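Local coordinates for protein TNF receptor-associated factor 5 (Mus musculus, PDB 4GJH) that probably acts as a trimeric adaptor in TNF-receptor-family signalling, its TRAF domain being expected to bind the cytoplasmic tails of receptors and partner proteins, at residues F98-L104 with I116-A122; K25-K29 with C63-Y67. All coordinates share one frame; numbering follows the deposited sequence.

Contact 1. Residues F98-L104 with I116-A122; sequences FRQRVTL and IVETFKA
V102 and F120 face each other as a hydrogen-bonded antiparallel pair, V102 N giving to F120 O at 2.9 Å and F120 N returning a bond to V102 O. The next hydrogen-bonded pair, L104 with E118, repeats the pattern two residues on, with L104 N 2.8 Å from E118 O. On the inward face the tight packing is that of V102, L104 and the F120 ring; the end of E118 turns away to the solvent side. The F120 side chain takes the position between its backbone N and carbonyl carbon (chi1 55°), and its ring comes over the neighbouring strand: CE1 lies 4.1 Å from V102 CB, while L104 CD1 meets the ring edge in plane, 3.9 Å from CE2. V102 and L104 continue inward to F83 and L81 of the opposing sheet. Beyond the paired residues, A122 CB sits at the edge of the F98 ring, 3.9 Å from CD2.

The other face is mostly polar and looser, though T103 CG2 and V117 CG2 meet there. R101 NH1 donates to T119 OG1 at 3.1 Å, with the hydroxyl oxygen almost in the guanidinium plane. T119 OG1 in turn gives its proton to V102 O from above the carbonyl plane, so this oxygen accepts two bonds. Solvent-exposed K121 crosses R101 at about a right angle, charged ends apart. The whole is an antiparallel beta hairpin at the edge of one sheet of the TRAF-C (MATH) beta sandwich.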
loop_
_atom_site.group_PDB
_atom_site.type_symbol
_atom_site.label_atom_id
_atom_site.label_comp_id
_atom_site.label_asym_id
_atom_site.label_seq_id
_atom_site.Cartn_x
_atom_site.Cartn_y
_atom_site.Cartn_z
ATOM N N PHE C 98 7.043 -16.826 17.066
ATOM C CA PHE C 98 6.343 -16.962 15.806
ATOM C C PHE C 98 6.024 -18.449 15.654
ATOM O O PHE C 98 6.894 -19.305 15.873
ATOM C CB PHE C 98 7.266 -16.476 14.685
ATOM C CG PHE C 98 6.689 -16.599 13.310
ATOM C CD1 PHE C 98 6.098 -15.516 12.709
ATOM C CD2 PHE C 98 6.760 -17.786 12.609
ATOM C CE1 PHE C 98 5.568 -15.610 11.432
ATOM C CE2 PHE C 98 6.228 -17.892 11.336
ATOM C CZ PHE C 98 5.630 -16.806 10.747
ATOM N N ARG C 99 4.786 -18.758 15.285
ATOM C CA ARG C 99 4.325 -20.143 15.294
ATOM C C ARG C 99 3.548 -20.595 14.045
ATOM O O ARG C 99 2.836 -21.600 14.083
ATOM C CB ARG C 99 3.485 -20.388 16.550
ATOM C CG ARG C 99 4.255 -21.099 17.684
ATOM C CD ARG C 99 3.397 -21.295 18.940
ATOM N NE ARG C 99 3.467 -20.149 19.848
ATOM C CZ ARG C 99 2.694 -19.064 19.766
ATOM N NH1 ARG C 99 1.773 -18.963 18.803
ATOM N NH2 ARG C 99 2.845 -18.075 20.650
ATOM N N GLN C 100 3.699 -19.866 12.942
ATOM C CA GLN C 100 2.896 -20.108 11.748
ATOM C C GLN C 100 3.539 -21.120 10.823
ATOM O O GLN C 100 4.756 -21.206 10.746
ATOM C CB GLN C 100 2.700 -18.799 10.992
ATOM C CG GLN C 100 2.256 -17.631 11.882
ATOM C CD GLN C 100 0.913 -17.871 12.575
ATOM O OE1 GLN C 100 -0.144 -17.829 11.941
ATOM N NE2 GLN C 100 0.956 -18.130 13.880
ATOM N N ARG C 101 2.727 -21.880 10.104
ATOM C CA ARG C 101 3.278 -22.735 9.054
ATOM C C ARG C 101 3.815 -21.857 7.924
ATOM O O ARG C 101 3.260 -20.791 7.624
ATOM C CB ARG C 101 2.226 -23.721 8.538
ATOM C CG ARG C 101 2.583 -24.371 7.218
ATOM C CD ARG C 101 1.617 -25.499 6.871
ATOM N NE ARG C 101 1.577 -26.528 7.914
ATOM C CZ ARG C 101 2.509 -27.467 8.091
ATOM N NH1 ARG C 101 3.582 -27.518 7.296
ATOM N NH2 ARG C 101 2.374 -28.353 9.073
ATOM N N VAL C 102 4.906 -22.290 7.311
ATOM C CA VAL C 102 5.511 -21.535 6.218
ATOM C C VAL C 102 5.753 -22.421 5.006
ATOM O O VAL C 102 6.119 -23.585 5.128
ATOM C CB VAL C 102 6.843 -20.913 6.637
ATOM C CG1 VAL C 102 7.472 -20.171 5.478
ATOM C CG2 VAL C 102 6.652 -19.991 7.828
ATOM N N THR C 103 5.537 -21.867 3.825
ATOM C CA THR C 103 5.754 -22.621 2.601
ATOM C C THR C 103 6.678 -21.845 1.690
ATOM O O THR C 103 6.506 -20.647 1.494
ATOM C CB THR C 103 4.440 -22.933 1.869
ATOM O OG1 THR C 103 3.587 -23.710 2.722
ATOM C CG2 THR C 103 4.731 -23.718 0.593
ATOM N N LEU C 104 7.667 -22.552 1.158
ATOM C CA LEU C 104 8.716 -21.991 0.326
ATOM C C LEU C 104 8.569 -22.582 -1.055
ATOM O O LEU C 104 8.343 -23.786 -1.183
ATOM C CB LEU C 104 10.078 -22.386 0.882
ATOM C CG LEU C 104 10.398 -21.849 2.275
ATOM C CD1 LEU C 104 11.788 -22.312 2.727
ATOM C CD2 LEU C 104 10.328 -20.345 2.241
ATOM N N ILE C 116 8.165 -26.230 -7.206
ATOM C CA ILE C 116 8.873 -26.899 -6.121
ATOM C C ILE C 116 8.503 -26.286 -4.777
ATOM O O ILE C 116 8.753 -25.109 -4.517
ATOM C CB ILE C 116 10.394 -26.829 -6.311
ATOM C CG1 ILE C 116 10.801 -27.666 -7.522
ATOM C CG2 ILE C 116 11.097 -27.324 -5.076
ATOM C CD1 ILE C 116 12.266 -27.575 -7.852
ATOM N N VAL C 117 7.899 -27.085 -3.923
ATOM C CA VAL C 117 7.367 -26.541 -2.694
ATOM C C VAL C 117 7.783 -27.334 -1.463
ATOM O O VAL C 117 7.615 -28.547 -1.412
ATOM C CB VAL C 117 5.832 -26.464 -2.751
ATOM C CG1 VAL C 117 5.284 -27.620 -3.534
ATOM C CG2 VAL C 117 5.250 -26.437 -1.345
ATOM N N GLU C 118 8.324 -26.632 -0.472
ATOM C CA GLU C 118 8.659 -27.237 0.811
ATOM C C GLU C 118 7.898 -26.487 1.882
ATOM O O GLU C 118 7.891 -25.262 1.881
ATOM C CB GLU C 118 10.159 -27.132 1.081
ATOM C CG GLU C 118 11.010 -27.979 0.151
ATOM C CD GLU C 118 10.676 -29.458 0.258
ATOM O OE1 GLU C 118 10.409 -29.920 1.388
ATOM O OE2 GLU C 118 10.658 -30.152 -0.784
ATOM N N THR C 119 7.254 -27.201 2.796
ATOM C CA THR C 119 6.520 -26.533 3.858
ATOM C C THR C 119 6.934 -27.035 5.236
ATOM O O THR C 119 7.432 -28.148 5.370
ATOM C CB THR C 119 5.005 -26.698 3.665
ATOM O OG1 THR C 119 4.300 -26.022 4.721
ATOM C CG2 THR C 119 4.627 -28.154 3.668
ATOM N N PHE C 120 6.750 -26.218 6.269
ATOM C CA PHE C 120 7.079 -26.675 7.614
ATOM C C PHE C 120 6.402 -25.862 8.703
ATOM O O PHE C 120 6.000 -24.732 8.475
ATOM C CB PHE C 120 8.604 -26.697 7.828
ATOM C CG PHE C 120 9.271 -25.391 7.543
ATOM C CD1 PHE C 120 9.272 -24.377 8.491
ATOM C CD2 PHE C 120 9.883 -25.162 6.324
ATOM C CE1 PHE C 120 9.877 -23.155 8.232
ATOM C CE2 PHE C 120 10.488 -23.948 6.056
ATOM C CZ PHE C 120 10.487 -22.941 7.011
ATOM N N LYS C 121 6.284 -26.446 9.892
ATOM C CA LYS C 121 5.725 -25.744 11.039
ATOM C C LYS C 121 6.871 -25.081 11.786
ATOM O O LYS C 121 7.915 -25.704 12.002
ATOM C CB LYS C 121 4.991 -26.717 11.964
ATOM C CG LYS C 121 3.983 -26.038 12.877
ATOM C CD LYS C 121 2.734 -25.602 12.098
ATOM C CE LYS C 121 1.897 -24.546 12.842
ATOM N NZ LYS C 121 1.303 -25.021 14.134
ATOM N N ALA C 122 6.696 -23.824 12.179
ATOM C CA ALA C 122 7.769 -23.110 12.871
ATOM C C ALA C 122 8.010 -23.669 14.274
ATOM O O ALA C 122 7.133 -23.614 15.143
ATOM C CB ALA C 122 7.493 -21.611 12.919
#

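Contact 2. Residues K25-K29 with C63-Y67; sequences KLIWK and CARAY
The interior between the two sheets of the TRAF-C beta sandwich is bridged here by strands 25-29 and 63-67, one from each layer. Their axes approach to 8.8 Å and run at 36° to one another, and no hydrogen bond passes between them; the contact is made by packing, W28 reaching the backbone of 63-67 as well as its methyls. W28 contributes most from its strand. Its CG lies anti to the backbone N (chi1 -178°), which carries the indole across the gap with its six-membered ring leading. CZ3 comes to 3.8 Å from A64 CB, the methyl approaching the ring obliquely. Further along the same rim, CH2 meets the backbone of the second strand, 3.8 Å from A66 N, which lies in the ring plane at the edge. The methyl of A66 adds a more distant apolar touch, with its CB 4.1 Å from CH2.

In the eight-stranded antiparallel sandwich of the TRAF family, inward positions alternate along each strand, and that alternation is plain here: L26 and W28 point toward the opposite layer from one side, A64 and A66 from the other. The two alanines present small methyls where the broad indole arrives. L26 extends the apolar contact toward the start of both strands, its CD1 resting 3.9 Å from A64 CB, so A64 receives both large side chains. S50 of the adjoining strand also touches L26 and W28, and its hydroxyl is hydrogen-bonded to A64 N. On the outward side of strand 25-29, I27 packs on F90 of a neighbouring subunit, and K29 NZ is hydrogen-bonded to E89 O of that subunit.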
loop_
_atom_site.group_PDB
_atom_site.type_symbol
_atom_site.label_atom_id
_atom_site.label_comp_id
_atom_site.label_asym_id
_atom_site.label_seq_id
_atom_site.Cartn_x
_atom_site.Cartn_y
_atom_site.Cartn_z
ATOM N N LYS C 25 2.251 -13.090 2.083
ATOM C CA LYS C 25 2.542 -13.721 0.810
ATOM C C LYS C 25 3.620 -12.906 0.105
ATOM O O LYS C 25 3.492 -11.689 -0.043
ATOM C CB LYS C 25 1.268 -13.747 -0.033
ATOM C CG LYS C 25 1.013 -15.020 -0.803
ATOM C CD LYS C 25 0.096 -14.755 -2.014
ATOM C CE LYS C 25 0.719 -13.732 -2.990
ATOM N NZ LYS C 25 -0.047 -13.547 -4.268
ATOM N N LEU C 26 4.687 -13.561 -0.322
ATOM C CA LEU C 26 5.744 -12.867 -1.040
ATOM C C LEU C 26 6.017 -13.555 -2.352
ATOM O O LEU C 26 6.247 -14.764 -2.390
ATOM C CB LEU C 26 7.026 -12.914 -0.236
ATOM C CG LEU C 26 8.297 -12.141 -0.623
ATOM C CD1 LEU C 26 9.610 -12.917 -0.437
ATOM C CD2 LEU C 26 8.257 -11.242 -1.826
ATOM N N ILE C 27 5.999 -12.789 -3.431
ATOM C CA ILE C 27 6.506 -13.297 -4.699
ATOM C C ILE C 27 7.717 -12.473 -5.091
ATOM O O ILE C 27 7.656 -11.258 -5.202
ATOM C CB ILE C 27 5.444 -13.293 -5.792
ATOM C CG1 ILE C 27 4.222 -14.056 -5.294
ATOM C CG2 ILE C 27 6.012 -13.897 -7.068
ATOM C CD1 ILE C 27 3.409 -14.622 -6.378
ATOM N N TRP C 28 8.828 -13.160 -5.271
ATOM C CA TRP C 28 10.128 -12.528 -5.345
ATOM C C TRP C 28 10.712 -12.799 -6.719
ATOM O O TRP C 28 11.100 -13.920 -7.032
ATOM C CB TRP C 28 11.018 -13.110 -4.246
ATOM C CG TRP C 28 12.372 -12.523 -4.179
ATOM C CD1 TRP C 28 12.829 -11.427 -4.841
ATOM C CD2 TRP C 28 13.472 -13.008 -3.403
ATOM N NE1 TRP C 28 14.141 -11.187 -4.513
ATOM C CE2 TRP C 28 14.558 -12.151 -3.633
ATOM C CE3 TRP C 28 13.637 -14.084 -2.532
ATOM C CZ2 TRP C 28 15.793 -12.339 -3.028
ATOM C CZ3 TRP C 28 14.856 -14.263 -1.936
ATOM C CH2 TRP C 28 15.919 -13.390 -2.185
ATOM N N LYS C 29 10.747 -11.775 -7.555
ATOM C CA LYS C 29 11.325 -11.922 -8.880
ATOM C C LYS C 29 12.837 -11.745 -8.813
ATOM O O LYS C 29 13.358 -10.720 -8.338
ATOM C CB LYS C 29 10.709 -10.913 -9.863
ATOM C CG LYS C 29 11.493 -10.755 -11.152
ATOM C CD LYS C 29 10.624 -10.431 -12.349
ATOM C CE LYS C 29 10.635 -8.944 -12.644
ATOM N NZ LYS C 29 10.086 -8.662 -14.011
ATOM N N CYS C 63 11.065 -11.499 5.620
ATOM C CA CYS C 63 11.660 -11.476 4.287
ATOM C C CYS C 63 12.334 -12.784 3.988
ATOM O O CYS C 63 12.477 -13.644 4.864
ATOM C CB CYS C 63 12.685 -10.354 4.130
ATOM S SG CYS C 63 14.237 -10.669 4.973
ATOM N N ALA C 64 12.769 -12.922 2.744
ATOM C CA ALA C 64 13.391 -14.151 2.310
ATOM C C ALA C 64 14.844 -13.896 1.950
ATOM O O ALA C 64 15.240 -12.765 1.658
ATOM C CB ALA C 64 12.632 -14.728 1.130
ATOM N N ARG C 65 15.641 -14.953 1.970
ATOM C CA ARG C 65 17.045 -14.819 1.628
ATOM C C ARG C 65 17.489 -16.017 0.840
ATOM O O ARG C 65 17.207 -17.137 1.228
ATOM C CB ARG C 65 17.862 -14.744 2.894
ATOM C CG ARG C 65 19.332 -14.624 2.666
ATOM C CD ARG C 65 19.979 -14.622 4.009
ATOM N NE ARG C 65 21.341 -14.117 3.995
ATOM C CZ ARG C 65 21.914 -13.559 5.052
ATOM N NH1 ARG C 65 21.216 -13.440 6.179
ATOM N NH2 ARG C 65 23.165 -13.120 4.976
ATOM N N ALA C 66 18.176 -15.791 -0.269
ATOM C CA ALA C 66 18.624 -16.923 -1.066
ATOM C C ALA C 66 20.139 -16.926 -1.236
ATOM O O ALA C 66 20.778 -15.878 -1.345
ATOM C CB ALA C 66 17.935 -16.933 -2.403
ATOM N N TYR C 67 20.714 -18.118 -1.217
ATOM C CA TYR C 67 22.111 -18.293 -1.577
ATOM C C TYR C 67 22.133 -18.988 -2.909
ATOM O O TYR C 67 21.917 -20.204 -2.991
ATOM C CB TYR C 67 22.830 -19.144 -0.551
ATOM C CG TYR C 67 23.070 -18.434 0.756
ATOM C CD1 TYR C 67 24.311 -17.893 1.043
ATOM C CD2 TYR C 67 22.056 -18.306 1.704
ATOM C CE1 TYR C 67 24.548 -17.243 2.229
ATOM C CE2 TYR C 67 22.289 -17.662 2.899
ATOM C CZ TYR C 67 23.542 -17.133 3.156
ATOM O OH TYR C 67 23.813 -16.481 4.333
#

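How the contacts relate
Contact 1 joins neighbouring strands within one sheet, whereas contact 2 packs one sheet against the other. They share that first sheet: strands 25-30 and 116-121 are its outer members in this chain, with 164-170 and 101-106 between them. Contact 2 lies near the centre of the chain and is apolar, held by packing without hydrogen bonds between the segments; contact 1 is partly buried and combines backbone hydrogen bonding, a largely apolar inner face and a mostly polar outer one. The contacts do not touch, their centres lying about 13 Å apart, yet V168 of strand 164-170 packs against V102 and L104 as well as A64. Contact 2 also adjoins a neighbouring subunit, which contact 1 does not reach.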